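Local atomic coordinates of succinoglycan biosynthesis protein (Bacillus cereus ATCC 14579, PDB entry 2QGM), a protein that is named for succinoglycan biosynthesis but belongs to the erythromycin esterase family, and is probably a hydrolase of that kind whose own substrate is not established. Residues A[113-118]-A[290-295]; A[169-174]-A[280-285]; A[177-182]-A[257-262]; A[119-124]-A[133-138]. One frame throughout, in Å; residues are numbered along the deposited sequence.

Contact 1 (A[113-118]-A[290-295])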
loop_
_atom_site.group_PDB
_atom_site.type_symbol
_atom_site.label_atom_id
_atom_site.label_comp_id
_atom_site.label_asym_id
_atom_site.label_seq_id
_atom_site.Cartn_x
_atom_site.Cartn_y
_atom_site.Cartn_z
ATOM N N GLU A 113 4.108 -4.827 0.218
ATOM C CA GLU A 113 4.731 -6.041 0.745
ATOM C C GLU A 113 5.684 -6.458 -0.373
ATOM O O GLU A 113 5.432 -6.174 -1.544
ATOM C CB GLU A 113 3.659 -7.113 0.986
ATOM C CG GLU A 113 4.180 -8.484 1.441
ATOM C CD GLU A 113 5.031 -8.408 2.690
ATOM O OE1 GLU A 113 6.280 -8.425 2.580
ATOM O OE2 GLU A 113 4.453 -8.334 3.791
ATOM N N ASP A 114 6.782 -7.112 -0.017
ATOM C CA ASP A 114 7.767 -7.497 -1.018
ATOM C C ASP A 114 7.253 -8.408 -2.128
ATOM O O ASP A 114 6.430 -9.301 -1.906
ATOM C CB ASP A 114 8.998 -8.119 -0.354
ATOM C CG ASP A 114 9.693 -7.156 0.607
ATOM O OD1 ASP A 114 9.574 -5.924 0.418
ATOM O OD2 ASP A 114 10.372 -7.631 1.545
ATOM N N TRP A 115 7.759 -8.156 -3.331
ATOM C CA TRP A 115 7.397 -8.903 -4.532
ATOM C C TRP A 115 7.328 -10.411 -4.275
ATOM O O TRP A 115 6.303 -11.053 -4.542
ATOM C CB TRP A 115 8.413 -8.593 -5.640
ATOM C CG TRP A 115 8.090 -9.292 -6.921
ATOM C CD1 TRP A 115 8.534 -10.513 -7.321
ATOM C CD2 TRP A 115 7.160 -8.855 -7.919
ATOM N NE1 TRP A 115 7.936 -10.871 -8.507
ATOM C CE2 TRP A 115 7.087 -9.869 -8.896
ATOM C CE3 TRP A 115 6.378 -7.699 -8.081
ATOM C CZ2 TRP A 115 6.255 -9.771 -10.026
ATOM C CZ3 TRP A 115 5.550 -7.599 -9.203
ATOM C CH2 TRP A 115 5.499 -8.632 -10.159
ATOM N N GLY A 116 8.411 -10.964 -3.735
ATOM C CA GLY A 116 8.467 -12.390 -3.445
ATOM C C GLY A 116 7.369 -12.901 -2.530
ATOM O O GLY A 116 6.813 -13.984 -2.749
ATOM N N ASN A 117 7.073 -12.137 -1.485
ATOM C CA ASN A 117 6.018 -12.505 -0.539
ATOM C C ASN A 117 4.701 -12.458 -1.291
ATOM O O ASN A 117 3.798 -13.260 -1.045
ATOM C CB ASN A 117 5.985 -11.521 0.624
ATOM C CG ASN A 117 7.119 -11.752 1.603
ATOM O OD1 ASN A 117 7.467 -10.872 2.391
ATOM N ND2 ASN A 117 7.686 -12.956 1.576
ATOM N N GLY A 118 4.606 -11.517 -2.224
ATOM C CA GLY A 118 3.398 -11.387 -3.020
ATOM C C GLY A 118 3.118 -12.637 -3.831
ATOM O O GLY A 118 1.973 -13.078 -3.911
ATOM N N ALA A 290 2.107 -1.239 -9.497
ATOM C CA ALA A 290 0.656 -1.089 -9.412
ATOM C C ALA A 290 0.041 -0.990 -10.810
ATOM O O ALA A 290 -0.981 -1.620 -11.099
ATOM C CB ALA A 290 0.314 0.137 -8.605
HETATM N N MSE A 291 0.670 -0.193 -11.672
HETATM C CA MSE A 291 0.194 -0.021 -13.036
HETATM C C MSE A 291 0.442 -1.265 -13.871
HETATM O O MSE A 291 -0.325 -1.563 -14.779
HETATM C CB MSE A 291 0.845 1.217 -13.661
HETATM C CG MSE A 291 0.271 2.486 -13.037
HETATM SE SE MSE A 291 0.939 4.165 -13.722
HETATM C CE MSE A 291 0.345 4.001 -15.559
ATOM N N TRP A 292 1.503 -2.003 -13.563
ATOM C CA TRP A 292 1.769 -3.224 -14.305
ATOM C C TRP A 292 0.611 -4.198 -14.056
ATOM O O TRP A 292 0.167 -4.899 -14.957
ATOM C CB TRP A 292 3.081 -3.871 -13.852
ATOM C CG TRP A 292 3.208 -5.291 -14.312
ATOM C CD1 TRP A 292 3.631 -5.727 -15.535
ATOM C CD2 TRP A 292 2.848 -6.458 -13.569
ATOM N NE1 TRP A 292 3.556 -7.099 -15.598
ATOM C CE2 TRP A 292 3.073 -7.575 -14.399
ATOM C CE3 TRP A 292 2.351 -6.672 -12.274
ATOM C CZ2 TRP A 292 2.819 -8.889 -13.985
ATOM C CZ3 TRP A 292 2.098 -7.976 -11.859
ATOM C CH2 TRP A 292 2.333 -9.067 -12.715
ATOM N N ALA A 293 0.123 -4.229 -12.822
ATOM C CA ALA A 293 -0.960 -5.125 -12.474
ATOM C C ALA A 293 -2.227 -4.790 -13.257
ATOM O O ALA A 293 -2.915 -5.684 -13.760
ATOM C CB ALA A 293 -1.239 -5.054 -10.982
ATOM N N GLN A 294 -2.532 -3.501 -13.350
ATOM C CA GLN A 294 -3.726 -3.049 -14.053
ATOM C C GLN A 294 -3.653 -3.351 -15.544
ATOM O O GLN A 294 -4.595 -3.884 -16.124
ATOM C CB GLN A 294 -3.913 -1.546 -13.859
ATOM C CG GLN A 294 -5.096 -0.958 -14.608
ATOM C CD GLN A 294 -6.422 -1.576 -14.204
ATOM O OE1 GLN A 294 -6.641 -1.908 -13.037
ATOM N NE2 GLN A 294 -7.317 -1.723 -15.169
ATOM N N GLU A 295 -2.527 -3.020 -16.163
ATOM C CA GLU A 295 -2.388 -3.243 -17.595
ATOM C C GLU A 295 -2.283 -4.710 -17.986
ATOM O O GLU A 295 -2.614 -5.080 -19.109
ATOM C CB GLU A 295 -1.179 -2.485 -18.144
ATOM C CG GLU A 295 0.153 -2.896 -17.565
ATOM C CD GLU A 295 1.324 -2.172 -18.218
ATOM O OE1 GLU A 295 1.646 -2.486 -19.386
ATOM O OE2 GLU A 295 1.908 -1.283 -17.565
#

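Contact 2 (A[169-174]-A[280-285])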
loop_
_atom_site.group_PDB
_atom_site.type_symbol
_atom_site.label_atom_id
_atom_site.label_comp_id
_atom_site.label_asym_id
_atom_site.label_seq_id
_atom_site.Cartn_x
_atom_site.Cartn_y
_atom_site.Cartn_z
ATOM N N GLY A 169 2.691 -8.139 -4.788
ATOM C CA GLY A 169 3.566 -7.555 -3.781
ATOM C C GLY A 169 4.338 -6.449 -4.481
ATOM O O GLY A 169 5.217 -6.722 -5.296
ATOM N N LEU A 170 4.001 -5.202 -4.174
ATOM C CA LEU A 170 4.619 -4.040 -4.817
ATOM C C LEU A 170 6.056 -3.723 -4.439
ATOM O O LEU A 170 6.814 -3.206 -5.264
ATOM C CB LEU A 170 3.807 -2.783 -4.506
ATOM C CG LEU A 170 2.328 -2.704 -4.873
ATOM C CD1 LEU A 170 1.740 -1.452 -4.232
ATOM C CD2 LEU A 170 2.162 -2.676 -6.379
ATOM N N ASP A 171 6.404 -4.012 -3.191
ATOM C CA ASP A 171 7.713 -3.678 -2.640
ATOM C C ASP A 171 8.939 -4.456 -3.078
ATOM O O ASP A 171 8.860 -5.568 -3.615
ATOM C CB ASP A 171 7.649 -3.680 -1.109
ATOM C CG ASP A 171 8.195 -2.394 -0.498
ATOM O OD1 ASP A 171 9.137 -1.814 -1.075
ATOM O OD2 ASP A 171 7.689 -1.973 0.564
ATOM N N LEU A 172 10.083 -3.832 -2.811
ATOM C CA LEU A 172 11.391 -4.364 -3.165
ATOM C C LEU A 172 12.390 -4.213 -2.017
ATOM O O LEU A 172 13.530 -3.804 -2.236
ATOM C CB LEU A 172 11.925 -3.614 -4.390
ATOM C CG LEU A 172 11.184 -3.761 -5.724
ATOM C CD1 LEU A 172 11.765 -2.805 -6.770
ATOM C CD2 LEU A 172 11.314 -5.199 -6.197
ATOM N N LYS A 173 11.979 -4.535 -0.796
ATOM C CA LYS A 173 12.899 -4.412 0.331
ATOM C C LYS A 173 13.770 -5.657 0.467
ATOM O O LYS A 173 14.687 -5.699 1.287
ATOM C CB LYS A 173 12.126 -4.149 1.620
ATOM C CG LYS A 173 11.323 -2.863 1.565
ATOM C CD LYS A 173 10.735 -2.504 2.907
ATOM C CE LYS A 173 9.773 -3.569 3.383
ATOM N NZ LYS A 173 9.082 -3.141 4.630
ATOM N N ALA A 174 13.490 -6.653 -0.372
ATOM C CA ALA A 174 14.230 -7.907 -0.391
ATOM C C ALA A 174 13.778 -8.764 -1.575
ATOM O O ALA A 174 12.656 -8.618 -2.067
ATOM C CB ALA A 174 14.002 -8.676 0.908
ATOM N N LYS A 280 13.379 7.967 -4.333
ATOM C CA LYS A 280 12.618 8.295 -5.530
ATOM C C LYS A 280 12.425 7.055 -6.408
ATOM O O LYS A 280 11.335 6.811 -6.903
ATOM C CB LYS A 280 13.318 9.392 -6.328
ATOM C CG LYS A 280 12.530 9.845 -7.545
ATOM C CD LYS A 280 13.350 10.794 -8.401
ATOM C CE LYS A 280 12.494 11.424 -9.482
ATOM N NZ LYS A 280 11.437 12.294 -8.893
ATOM N N LEU A 281 13.484 6.276 -6.598
ATOM C CA LEU A 281 13.371 5.069 -7.412
ATOM C C LEU A 281 12.429 4.074 -6.744
ATOM O O LEU A 281 11.590 3.457 -7.401
ATOM C CB LEU A 281 14.746 4.434 -7.638
ATOM C CG LEU A 281 15.670 5.156 -8.628
ATOM C CD1 LEU A 281 17.074 4.594 -8.509
ATOM C CD2 LEU A 281 15.153 5.013 -10.061
ATOM N N HIS A 282 12.556 3.920 -5.432
ATOM C CA HIS A 282 11.688 3.001 -4.711
ATOM C C HIS A 282 10.210 3.332 -4.933
ATOM O O HIS A 282 9.406 2.437 -5.226
ATOM C CB HIS A 282 12.004 3.036 -3.215
ATOM C CG HIS A 282 11.085 2.188 -2.389
ATOM N ND1 HIS A 282 9.956 2.692 -1.784
ATOM C CD2 HIS A 282 11.122 0.868 -2.091
ATOM C CE1 HIS A 282 9.335 1.715 -1.141
ATOM N NE2 HIS A 282 10.021 0.602 -1.311
ATOM N N GLU A 283 9.852 4.608 -4.794
ATOM C CA GLU A 283 8.454 5.024 -4.971
ATOM C C GLU A 283 8.021 4.867 -6.429
ATOM O O GLU A 283 6.880 4.493 -6.721
ATOM C CB GLU A 283 8.267 6.472 -4.501
ATOM C CG GLU A 283 8.581 6.696 -3.020
ATOM C CD GLU A 283 7.806 5.764 -2.091
ATOM O OE1 GLU A 283 6.558 5.846 -2.040
ATOM O OE2 GLU A 283 8.453 4.949 -1.406
ATOM N N GLN A 284 8.945 5.150 -7.336
ATOM C CA GLN A 284 8.703 5.025 -8.762
ATOM C C GLN A 284 8.289 3.571 -9.052
ATOM O O GLN A 284 7.283 3.322 -9.717
ATOM C CB GLN A 284 9.996 5.375 -9.498
ATOM C CG GLN A 284 9.894 5.694 -10.969
ATOM C CD GLN A 284 11.176 6.353 -11.451
ATOM O OE1 GLN A 284 11.597 7.375 -10.900
ATOM N NE2 GLN A 284 11.807 5.771 -12.468
ATOM N N TYR A 285 9.055 2.622 -8.523
ATOM C CA TYR A 285 8.777 1.213 -8.734
ATOM C C TYR A 285 7.490 0.731 -8.074
ATOM O O TYR A 285 6.824 -0.167 -8.596
ATOM C CB TYR A 285 9.977 0.372 -8.287
ATOM C CG TYR A 285 11.220 0.682 -9.097
ATOM C CD1 TYR A 285 11.114 1.142 -10.409
ATOM C CD2 TYR A 285 12.494 0.496 -8.569
ATOM C CE1 TYR A 285 12.250 1.409 -11.179
ATOM C CE2 TYR A 285 13.637 0.760 -9.329
ATOM C CZ TYR A 285 13.506 1.214 -10.634
ATOM O OH TYR A 285 14.627 1.464 -11.402
#

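Contact 3 (A[177-182]-A[257-262])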
loop_
_atom_site.group_PDB
_atom_site.type_symbol
_atom_site.label_atom_id
_atom_site.label_comp_id
_atom_site.label_asym_id
_atom_site.label_seq_id
_atom_site.Cartn_x
_atom_site.Cartn_y
_atom_site.Cartn_z
ATOM N N GLN A 177 14.497 -16.241 -2.511
ATOM C CA GLN A 177 14.926 -17.284 -3.437
ATOM C C GLN A 177 13.763 -17.669 -4.354
ATOM O O GLN A 177 13.964 -18.031 -5.514
ATOM C CB GLN A 177 15.408 -18.505 -2.647
ATOM C CG GLN A 177 16.008 -19.619 -3.485
ATOM C CD GLN A 177 17.189 -19.161 -4.319
ATOM O OE1 GLN A 177 18.068 -18.449 -3.832
ATOM N NE2 GLN A 177 17.212 -19.560 -5.588
ATOM N N GLY A 178 12.551 -17.585 -3.820
ATOM C CA GLY A 178 11.373 -17.913 -4.604
ATOM C C GLY A 178 11.276 -17.062 -5.861
ATOM O O GLY A 178 10.813 -17.534 -6.897
ATOM N N SER A 179 11.713 -15.807 -5.776
ATOM C CA SER A 179 11.672 -14.908 -6.930
ATOM C C SER A 179 12.635 -15.361 -8.023
ATOM O O SER A 179 12.268 -15.445 -9.187
ATOM C CB SER A 179 12.000 -13.468 -6.511
ATOM O OG SER A 179 10.974 -12.927 -5.690
ATOM N N PHE A 180 13.876 -15.642 -7.649
ATOM C CA PHE A 180 14.853 -16.095 -8.627
ATOM C C PHE A 180 14.411 -17.410 -9.258
ATOM O O PHE A 180 14.575 -17.622 -10.463
ATOM C CB PHE A 180 16.212 -16.252 -7.955
ATOM C CG PHE A 180 16.838 -14.947 -7.580
ATOM C CD1 PHE A 180 17.474 -14.162 -8.542
ATOM C CD2 PHE A 180 16.769 -14.480 -6.269
ATOM C CE1 PHE A 180 18.029 -12.933 -8.202
ATOM C CE2 PHE A 180 17.320 -13.250 -5.922
ATOM C CZ PHE A 180 17.954 -12.471 -6.889
ATOM N N ASN A 181 13.847 -18.292 -8.439
ATOM C CA ASN A 181 13.362 -19.585 -8.913
ATOM C C ASN A 181 12.151 -19.436 -9.831
ATOM O O ASN A 181 11.965 -20.227 -10.752
ATOM C CB ASN A 181 13.017 -20.483 -7.722
ATOM C CG ASN A 181 14.218 -21.251 -7.203
ATOM O OD1 ASN A 181 15.331 -20.733 -7.172
ATOM N ND2 ASN A 181 13.993 -22.495 -6.789
ATOM N N LYS A 182 11.332 -18.422 -9.588
ATOM C CA LYS A 182 10.167 -18.198 -10.430
ATOM C C LYS A 182 10.658 -18.019 -11.868
ATOM O O LYS A 182 10.109 -18.603 -12.810
ATOM C CB LYS A 182 9.422 -16.939 -9.984
ATOM C CG LYS A 182 8.055 -16.782 -10.621
ATOM C CD LYS A 182 7.075 -17.762 -9.993
ATOM C CE LYS A 182 5.682 -17.617 -10.577
ATOM N NZ LYS A 182 4.733 -18.583 -9.953
ATOM N N LYS A 257 8.467 -12.917 -16.391
ATOM C CA LYS A 257 8.961 -11.663 -16.947
ATOM C C LYS A 257 8.885 -10.555 -15.894
ATOM O O LYS A 257 9.830 -9.783 -15.712
ATOM C CB LYS A 257 8.129 -11.257 -18.171
ATOM C CG LYS A 257 8.467 -9.875 -18.730
ATOM C CD LYS A 257 7.581 -9.512 -19.932
ATOM C CE LYS A 257 8.004 -8.170 -20.528
ATOM N NZ LYS A 257 7.212 -7.786 -21.737
ATOM N N ALA A 258 7.756 -10.489 -15.195
ATOM C CA ALA A 258 7.541 -9.468 -14.171
ATOM C C ALA A 258 8.543 -9.583 -13.037
ATOM O O ALA A 258 9.032 -8.572 -12.532
ATOM C CB ALA A 258 6.124 -9.566 -13.620
ATOM N N THR A 259 8.836 -10.815 -12.631
ATOM C CA THR A 259 9.796 -11.052 -11.564
ATOM C C THR A 259 11.198 -10.652 -12.015
ATOM O O THR A 259 11.944 -10.033 -11.258
ATOM C CB THR A 259 9.793 -12.528 -11.143
ATOM O OG1 THR A 259 8.471 -12.891 -10.726
ATOM C CG2 THR A 259 10.763 -12.758 -9.991
ATOM N N ALA A 260 11.566 -11.005 -13.243
ATOM C CA ALA A 260 12.891 -10.640 -13.748
ATOM C C ALA A 260 13.025 -9.119 -13.735
ATOM O O ALA A 260 14.099 -8.574 -13.454
ATOM C CB ALA A 260 13.092 -11.169 -15.161
ATOM N N SER A 261 11.924 -8.438 -14.040
ATOM C CA SER A 261 11.908 -6.985 -14.029
ATOM C C SER A 261 12.014 -6.459 -12.600
ATOM O O SER A 261 12.623 -5.419 -12.370
ATOM C CB SER A 261 10.625 -6.451 -14.694
ATOM O OG SER A 261 10.711 -6.500 -16.106
ATOM N N ALA A 262 11.427 -7.169 -11.637
ATOM C CA ALA A 262 11.492 -6.730 -10.245
ATOM C C ALA A 262 12.926 -6.851 -9.739
ATOM O O ALA A 262 13.390 -6.051 -8.925
ATOM C CB ALA A 262 10.550 -7.565 -9.385
#

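Contact 4 (A[119-124]-A[133-138])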
loop_
_atom_site.group_PDB
_atom_site.type_symbol
_atom_site.label_atom_id
_atom_site.label_comp_id
_atom_site.label_asym_id
_atom_site.label_seq_id
_atom_site.Cartn_x
_atom_site.Cartn_y
_atom_site.Cartn_z
ATOM N N LEU A 119 4.165 -13.203 -4.436
ATOM C CA LEU A 119 4.054 -14.417 -5.244
ATOM C C LEU A 119 3.463 -15.558 -4.405
ATOM O O LEU A 119 2.611 -16.305 -4.877
ATOM C CB LEU A 119 5.441 -14.832 -5.775
ATOM C CG LEU A 119 6.175 -13.865 -6.717
ATOM C CD1 LEU A 119 7.522 -14.457 -7.149
ATOM C CD2 LEU A 119 5.315 -13.588 -7.943
ATOM N N LYS A 120 3.915 -15.672 -3.157
ATOM C CA LYS A 120 3.443 -16.718 -2.262
ATOM C C LYS A 120 2.029 -16.443 -1.775
ATOM O O LYS A 120 1.231 -17.370 -1.619
ATOM C CB LYS A 120 4.385 -16.871 -1.060
ATOM C CG LYS A 120 5.832 -17.169 -1.435
ATOM C CD LYS A 120 6.730 -17.203 -0.204
ATOM C CE LYS A 120 8.212 -17.228 -0.579
ATOM N NZ LYS A 120 8.548 -18.343 -1.509
ATOM N N LEU A 121 1.715 -15.178 -1.519
ATOM C CA LEU A 121 0.369 -14.833 -1.062
ATOM C C LEU A 121 -0.606 -15.039 -2.210
ATOM O O LEU A 121 -1.747 -15.460 -1.994
ATOM C CB LEU A 121 0.320 -13.383 -0.569
ATOM C CG LEU A 121 0.860 -13.243 0.859
ATOM C CD1 LEU A 121 1.263 -11.801 1.142
ATOM C CD2 LEU A 121 -0.194 -13.726 1.838
ATOM N N ASN A 122 -0.163 -14.758 -3.431
ATOM C CA ASN A 122 -1.051 -14.942 -4.566
ATOM C C ASN A 122 -1.302 -16.431 -4.737
ATOM O O ASN A 122 -2.424 -16.847 -4.990
ATOM C CB ASN A 122 -0.472 -14.344 -5.854
ATOM C CG ASN A 122 -1.539 -14.124 -6.914
ATOM O OD1 ASN A 122 -2.711 -13.921 -6.593
ATOM N ND2 ASN A 122 -1.137 -14.147 -8.182
ATOM N N GLU A 123 -0.263 -17.243 -4.573
ATOM C CA GLU A 123 -0.436 -18.686 -4.701
ATOM C C GLU A 123 -1.412 -19.154 -3.629
ATOM O O GLU A 123 -2.246 -20.025 -3.878
ATOM C CB GLU A 123 0.903 -19.410 -4.538
ATOM C CG GLU A 123 0.817 -20.905 -4.802
ATOM C CD GLU A 123 2.164 -21.596 -4.707
ATOM O OE1 GLU A 123 3.148 -21.045 -5.244
ATOM O OE2 GLU A 123 2.242 -22.686 -4.094
ATOM N N TYR A 124 -1.315 -18.568 -2.438
ATOM C CA TYR A 124 -2.215 -18.924 -1.347
ATOM C C TYR A 124 -3.674 -18.630 -1.691
ATOM O O TYR A 124 -4.554 -19.479 -1.490
ATOM C CB TYR A 124 -1.877 -18.159 -0.066
ATOM C CG TYR A 124 -2.810 -18.533 1.068
ATOM C CD1 TYR A 124 -2.682 -19.753 1.715
ATOM C CD2 TYR A 124 -3.878 -17.710 1.425
ATOM C CE1 TYR A 124 -3.586 -20.153 2.689
ATOM C CE2 TYR A 124 -4.800 -18.106 2.399
ATOM C CZ TYR A 124 -4.642 -19.335 3.029
ATOM O OH TYR A 124 -5.523 -19.760 4.002
ATOM N N ARG A 133 0.751 -16.312 7.274
ATOM C CA ARG A 133 1.509 -15.772 8.406
ATOM C C ARG A 133 3.006 -15.687 8.108
ATOM O O ARG A 133 3.704 -14.801 8.599
ATOM C CB ARG A 133 1.294 -16.652 9.640
ATOM C CG ARG A 133 2.145 -16.281 10.843
ATOM C CD ARG A 133 1.870 -17.213 12.018
ATOM N NE ARG A 133 2.560 -16.790 13.238
ATOM C CZ ARG A 133 3.880 -16.829 13.411
ATOM N NH1 ARG A 133 4.669 -17.277 12.441
ATOM N NH2 ARG A 133 4.411 -16.414 14.554
ATOM N N GLU A 134 3.488 -16.619 7.296
ATOM C CA GLU A 134 4.895 -16.687 6.919
ATOM C C GLU A 134 5.269 -15.770 5.757
ATOM O O GLU A 134 6.453 -15.538 5.515
ATOM C CB GLU A 134 5.255 -18.140 6.572
ATOM C CG GLU A 134 5.279 -19.080 7.771
ATOM C CD GLU A 134 5.357 -20.544 7.376
ATOM O OE1 GLU A 134 5.993 -20.852 6.349
ATOM O OE2 GLU A 134 4.792 -21.389 8.105
ATOM N N PHE A 135 4.275 -15.235 5.049
ATOM C CA PHE A 135 4.568 -14.365 3.906
ATOM C C PHE A 135 4.408 -12.870 4.175
ATOM O O PHE A 135 4.713 -12.049 3.313
ATOM C CB PHE A 135 3.681 -14.729 2.709
ATOM C CG PHE A 135 3.545 -16.206 2.465
ATOM C CD1 PHE A 135 4.654 -17.054 2.520
ATOM C CD2 PHE A 135 2.306 -16.743 2.131
ATOM C CE1 PHE A 135 4.521 -18.418 2.243
ATOM C CE2 PHE A 135 2.164 -18.098 1.852
ATOM C CZ PHE A 135 3.269 -18.945 1.906
ATOM N N LEU A 136 3.924 -12.522 5.361
ATOM C CA LEU A 136 3.723 -11.124 5.733
ATOM C C LEU A 136 4.823 -10.685 6.697
ATOM O O LEU A 136 4.978 -11.265 7.771
ATOM C CB LEU A 136 2.357 -10.956 6.394
ATOM C CG LEU A 136 1.155 -11.351 5.534
ATOM C CD1 LEU A 136 -0.079 -11.489 6.402
ATOM C CD2 LEU A 136 0.947 -10.312 4.437
ATOM N N LYS A 137 5.587 -9.666 6.321
ATOM C CA LYS A 137 6.663 -9.200 7.181
ATOM C C LYS A 137 6.114 -8.507 8.425
ATOM O O LYS A 137 5.069 -7.863 8.375
ATOM C CB LYS A 137 7.592 -8.286 6.396
ATOM C CG LYS A 137 8.188 -8.952 5.152
ATOM C CD LYS A 137 8.908 -10.279 5.455
ATOM C CE LYS A 137 7.991 -11.489 5.337
ATOM N NZ LYS A 137 8.737 -12.776 5.454
ATOM N N LEU A 138 6.836 -8.641 9.536
ATOM C CA LEU A 138 6.406 -8.099 10.826
ATOM C C LEU A 138 5.541 -6.850 10.863
ATOM O O LEU A 138 5.740 -5.890 10.124
ATOM C CB LEU A 138 7.604 -7.933 11.758
ATOM C CG LEU A 138 7.958 -9.217 12.522
ATOM C CD1 LEU A 138 9.105 -8.948 13.483
ATOM C CD2 LEU A 138 6.732 -9.712 13.282
#

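Contact 1 (A[113-118]-A[290-295])
The indole of W115 comes edge-on to one face of W292, a T-shaped pair in which the rim of one six-membered ring points at the other. CH2 of W115 leads the approach and lies 3.9 Å from CZ3 of W292. The two planes are inclined by 61°, and the six-membered rings have their centroids 5.6 Å apart. Other side chains touch the pair: H289 meets W115, W255 and F297 each make an edge-to-face contact with W292, and A258 of helix 253-269 touches both indoles. The CA atoms of W115 and A290, the nearest across the contact, are still 11.4 Å apart, so the link depends on the length of the two indoles. In the family's mixed alpha/beta fold it joins the start of helix 115-127, which follows strand 108-111, next to the edge strand 166-171 of the mixed sheet, to helix 276-297. A fully extended first torsion (chi1 -178°) carries the ring of W115 away from its own helix. The polar rim of W115 is held separately, NE1 being hydrogen-bonded to OG1 of T259. Just before the helix, D114 N donates to OE1 of E113 at 3.0 Å.

Contact 2 (A[169-174]-A[280-285])
H282 donates from NE2 to OD1 of D171 across 2.6 Å, a short His-carboxylate hydrogen bond with an N-H...O angle of 152°. The histidine meets OD1 on its syn side, and the carboxylate and imidazole planes are turned 47° from each other. Beside this polar link, L172 places CD1 3.8 Å from CD2 of Y285, with the two side chains crossing at about a right angle.

Each partner of the polar bond has a further bond. OD1 of D171 also accepts the backbone N of L172, on its anti side at 2.8 Å, so two donors grip one oxygen and help to fix the rotation of the carboxylate. On the far side of the imidazole, ND1 donates to OE2 of E283 at 2.7 Å, with OE2 in the ring plane but ND1 above the carboxylate plane of the glutamate. The ring thus bridges two acidic side chains, one at each nitrogen. A chi1 of 176° swings it out from the helix toward D171. E283 is secured in turn through OE1, which accepts from A324 N and is hydrogen-bonded to ND1 of H309. Such a network at the C-terminal end of a strand would suit a polar site in an erythromycin esterase relative.

D171 ends strand 166-171, an outermost strand of the mixed sheet, and its backbone pairs with E113 and W115 beside it. Helix 276-297 packs on this strand end, L170 touching L286 and A290, while K265 of helix 253-269 meets both L172 and Y285.

Contact 3 (A[177-182]-A[257-262])
T259 reaches helix 177-190 with its methyl group: CG2 lies 3.2 Å from the backbone O of S179, a close approach, and 3.8 Å from CB of the same serine. These packing contacts come where the two segments are nearest, with the CA atoms of S179 and T259 6.3 Å apart. They pack helix 177-190, which follows edge strand 166-171, on helix 253-269. OG1 of T259 sits beside its backbone N (chi1 -58°), leaving CG2 to face S179. A second, looser packing contact lies one turn on, where CG of K182 passes 3.9 Å from OG1 of T259 and the side chains cross at about a right angle. The lysine then bends at its second torsion (chi2 74°), and its end leads away from helix 253-269.

Hydrogen bonding is directed to other partners. OG1 of T259 is bonded to O of W255 in its own helix, while OG of S179 is bonded to OD1 of D176 just before helix 177-190. Along the outer flank, NE2 of Q177 donates to OD1 of N181 at 2.7 Å. No hydrogen bond spans the two segments; they meet through a methyl, methylenes and a carbonyl oxygen, and the threonine hydroxyl, though touched by CG of K182, bonds beyond the interface, as does that of S179.

Contact 4 (A[119-124]-A[133-138])
The irregular segment 133-138 folds back beside helix 115-127, bringing the CA atoms of L121 and F135 to 6.5 Å. This loop joins helices 115-127 and 143-157 of the alpha/beta fold, and F135 is its main point of contact. K120 covers one face of the phenyl ring: CB stands 3.5 Å from the centroid and 6° off the ring normal, a CH-pi contact almost centred over the ring. The chain then runs out past the CD1-CE1 rim, CD lying 3.4 Å from CD1 of F135. Its polar end leads away, with NZ in a long, weak ion pair with D176.

L121 works at the edge of the phenyl, its CD2 near the ring plane, and its CG meets CB of F135 at 3.7 Å as the two side chains slide past each other in opposite directions. The first torsion of F135 (chi1 -43°) turns the ring toward K120 and L121. CB of Y124, one turn on from K120, comes loosely near the rim, while OH of this tyrosine is hydrogen-bonded to NZ of K153. I149 of helix 143-157 packs on L121, Y124 and L136. Beyond the phenyl, CD1 of L121 meets CD2 of L136 at 3.6 Å.

In the fold
Contacts 1 and 2 share helix 276-297, contacts 1 and 4 helix 115-127. The centres of contacts 1 and 2 are about 10 Å apart, and backbone bonds tie them: W115 N to D171 O at 2.8 Å and E113 O to D171 N at 2.9 Å. Contact 3 touches contact 1 through W115 NE1 and T259 OG1, 3.0 Å apart, and contact 4 through L119. E113 OE2 meets K137 N at 3.1 Å, linking contacts 1 and 4. Contacts 2 and 4 do not touch, their nearest atoms being about 5 Å apart. The histidine and acids of contact 2 are consistent with a place near the functional cleft of an erythromycin esterase relative, but no catalytic role is established.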